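Local atomic coordinates of possible thiamine biosynthesis enzyme (Candida albicans, PDB entry 2X7Q), a protein that is of unknown function but adopts the periplasmic binding protein fold and may bind a small solute, possibly in thiamine biosynthesis. Residues Asn63-Asp68 against Ala206-Ser211. The protein carries 1 engineered substitution. Sequence-based numbering, arbitrary orientation.
Sequences NSNEVD and ATSSDS. With CA (calcium ion), chain C.
The turn leading from helix 55-63 into strand 69-73 packs on the N-cap of helix 209-214, where Asp68 meets Thr207 and Ser211. Thr207 OG1, anti to its own backbone N (chi1 -172°), donates to Asp68 O at 2.7 Å, arriving nearly in line with the carbonyl. A β-branched threonine suits this site: it keeps an extended strand backbone while its hydroxyl reaches across to the carbonyl of Asp68. In the first turn of the helix, Ser211 OG donates to the anti lone pair of Asp68 OD1 at 2.8 Å. Asp68 OD2 takes the backbone N of Lys18 and a salt bridge from Lys215, so both oxygens of this buried carboxylate are engaged; the lysine would be expected to favour its charged form. Ser208 is the N-cap: its OG, set between backbone N and carbonyl carbon (chi1 64°), accepts an almost straight bond from Ser211 N at 3.3 Å. A water joins the two segments, donating to Val67 O (2.7 Å), accepting from Asn65 ND2 (2.9 Å) and hydrogen-bonding to Ser208 OG. Asn65 tolerates the positive phi of the Schellman motif that ends helix 55-63. The Asn65 and Asp210 side chains cross at about a right angle, with the amide and carboxylate planes 59° apart. Asn65 OD1 binds a calcium ion at 2.9 Å; Asp210 OD2 lies 3.0 Å from the same ion, whose charge should ease the approach of two oxygen-bearing groups. Strands 69-73 and 203-208 are antiparallel neighbours in one mixed five-stranded sheet, and this polar junction joins their ends in the α/β architecture of the periplasmic binding protein fold.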
loop_
_atom_site.group_PDB
_atom_site.type_symbol
_atom_site.label_atom_id
_atom_site.label_comp_id
_atom_site.label_asym_id
_atom_site.label_seq_id
_atom_site.Cartn_x
_atom_site.Cartn_y
_atom_site.Cartn_z
ATOM N N ASN A 63 -0.387 0.295 16.316
ATOM C CA ASN A 63 -0.188 1.149 17.480
ATOM C C ASN A 63 -0.972 0.675 18.698
ATOM O O ASN A 63 -0.511 0.807 19.828
ATOM C CB ASN A 63 -0.557 2.597 17.150
ATOM C CG ASN A 63 0.399 3.235 16.161
ATOM O OD1 ASN A 63 1.463 2.690 15.866
ATOM N ND2 ASN A 63 0.025 4.401 15.645
ATOM N N SER A 64 -2.157 0.125 18.460
ATOM C CA SER A 64 -3.015 -0.347 19.542
ATOM C C SER A 64 -2.777 -1.825 19.844
ATOM O O SER A 64 -3.422 -2.399 20.722
ATOM C CB SER A 64 -4.487 -0.110 19.202
ATOM O OG SER A 64 -4.843 -0.776 18.004
ATOM N N ASN A 65 -1.848 -2.430 19.108
ATOM C CA ASN A 65 -1.513 -3.843 19.275
ATOM C C ASN A 65 -2.671 -4.783 18.950
ATOM O O ASN A 65 -2.684 -5.934 19.388
ATOM C CB ASN A 65 -0.996 -4.119 20.688
ATOM C CG ASN A 65 0.274 -3.363 21.002
ATOM O OD1 ASN A 65 0.456 -2.877 22.116
ATOM N ND2 ASN A 65 1.164 -3.261 20.023
ATOM N N GLU A 66 -3.641 -4.294 18.186
ATOM C CA GLU A 66 -4.758 -5.130 17.761
ATOM C C GLU A 66 -4.280 -6.181 16.769
ATOM O O GLU A 66 -4.865 -7.259 16.664
ATOM C CB GLU A 66 -5.869 -4.281 17.146
ATOM C CG GLU A 66 -6.520 -3.318 18.132
ATOM C CD GLU A 66 -7.665 -2.537 17.511
ATOM O OE1 GLU A 66 -8.518 -3.159 16.840
ATOM O OE2 GLU A 66 -7.713 -1.302 17.696
ATOM N N VAL A 67 -3.209 -5.861 16.048
ATOM C CA VAL A 67 -2.610 -6.794 15.103
ATOM C C VAL A 67 -1.093 -6.801 15.250
ATOM O O VAL A 67 -0.502 -5.828 15.717
ATOM C CB VAL A 67 -2.981 -6.452 13.650
ATOM C CG1 VAL A 67 -4.488 -6.487 13.462
ATOM C CG2 VAL A 67 -2.420 -5.090 13.269
ATOM N N ASP A 68 -0.473 -7.903 14.842
ATOM C CA ASP A 68 0.970 -8.063 14.959
ATOM C C ASP A 68 1.689 -7.625 13.687
ATOM O O ASP A 68 2.785 -7.068 13.742
ATOM C CB ASP A 68 1.314 -9.519 15.275
ATOM C CG ASP A 68 0.664 -10.007 16.553
ATOM O OD1 ASP A 68 0.989 -9.468 17.629
ATOM O OD2 ASP A 68 -0.168 -10.936 16.485
ATOM N N ALA A 206 5.085 -4.710 7.583
ATOM C CA ALA A 206 5.444 -3.957 8.780
ATOM C C ALA A 206 4.950 -4.622 10.061
ATOM O O ALA A 206 4.016 -5.427 10.038
ATOM C CB ALA A 206 4.928 -2.528 8.687
ATOM N N THR A 207 5.585 -4.269 11.174
ATOM C CA THR A 207 5.206 -4.795 12.479
ATOM C C THR A 207 5.450 -3.741 13.553
ATOM O O THR A 207 5.969 -2.662 13.266
ATOM C CB THR A 207 6.001 -6.067 12.826
ATOM O OG1 THR A 207 5.479 -6.650 14.027
ATOM C CG2 THR A 207 7.473 -5.741 13.021
ATOM N N SER A 208 5.073 -4.055 14.787
ATOM C CA SER A 208 5.273 -3.143 15.904
ATOM C C SER A 208 6.477 -3.570 16.732
ATOM O O SER A 208 6.975 -4.687 16.584
ATOM C CB SER A 208 4.027 -3.101 16.783
ATOM O OG SER A 208 3.781 -4.362 17.378
ATOM N N SER A 209 6.947 -2.674 17.594
ATOM C CA SER A 209 8.075 -2.973 18.466
ATOM C C SER A 209 7.722 -4.103 19.426
ATOM O O SER A 209 8.574 -4.920 19.780
ATOM C CB SER A 209 8.502 -1.726 19.246
ATOM O OG SER A 209 9.012 -0.729 18.379
ATOM N N ASP A 210 6.461 -4.141 19.844
ATOM C CA ASP A 210 5.979 -5.190 20.732
ATOM C C ASP A 210 6.109 -6.565 20.083
ATOM O O ASP A 210 6.779 -7.453 20.610
ATOM C CB ASP A 210 4.518 -4.936 21.115
ATOM C CG ASP A 210 4.349 -3.726 22.010
ATOM O OD1 ASP A 210 4.060 -3.914 23.210
ATOM O OD2 ASP A 210 4.512 -2.591 21.517
ATOM N N SER A 211 5.464 -6.728 18.933
ATOM C CA SER A 211 5.435 -8.007 18.234
ATOM C C SER A 211 6.818 -8.454 17.765
ATOM O O SER A 211 7.108 -9.648 17.722
ATOM C CB SER A 211 4.475 -7.942 17.043
ATOM O OG SER A 211 3.157 -7.641 17.464
HETATM CA CA CA C . 2.503 -1.266 23.385
HETATM O O HOH W 1 1.166 -4.878 17.652
#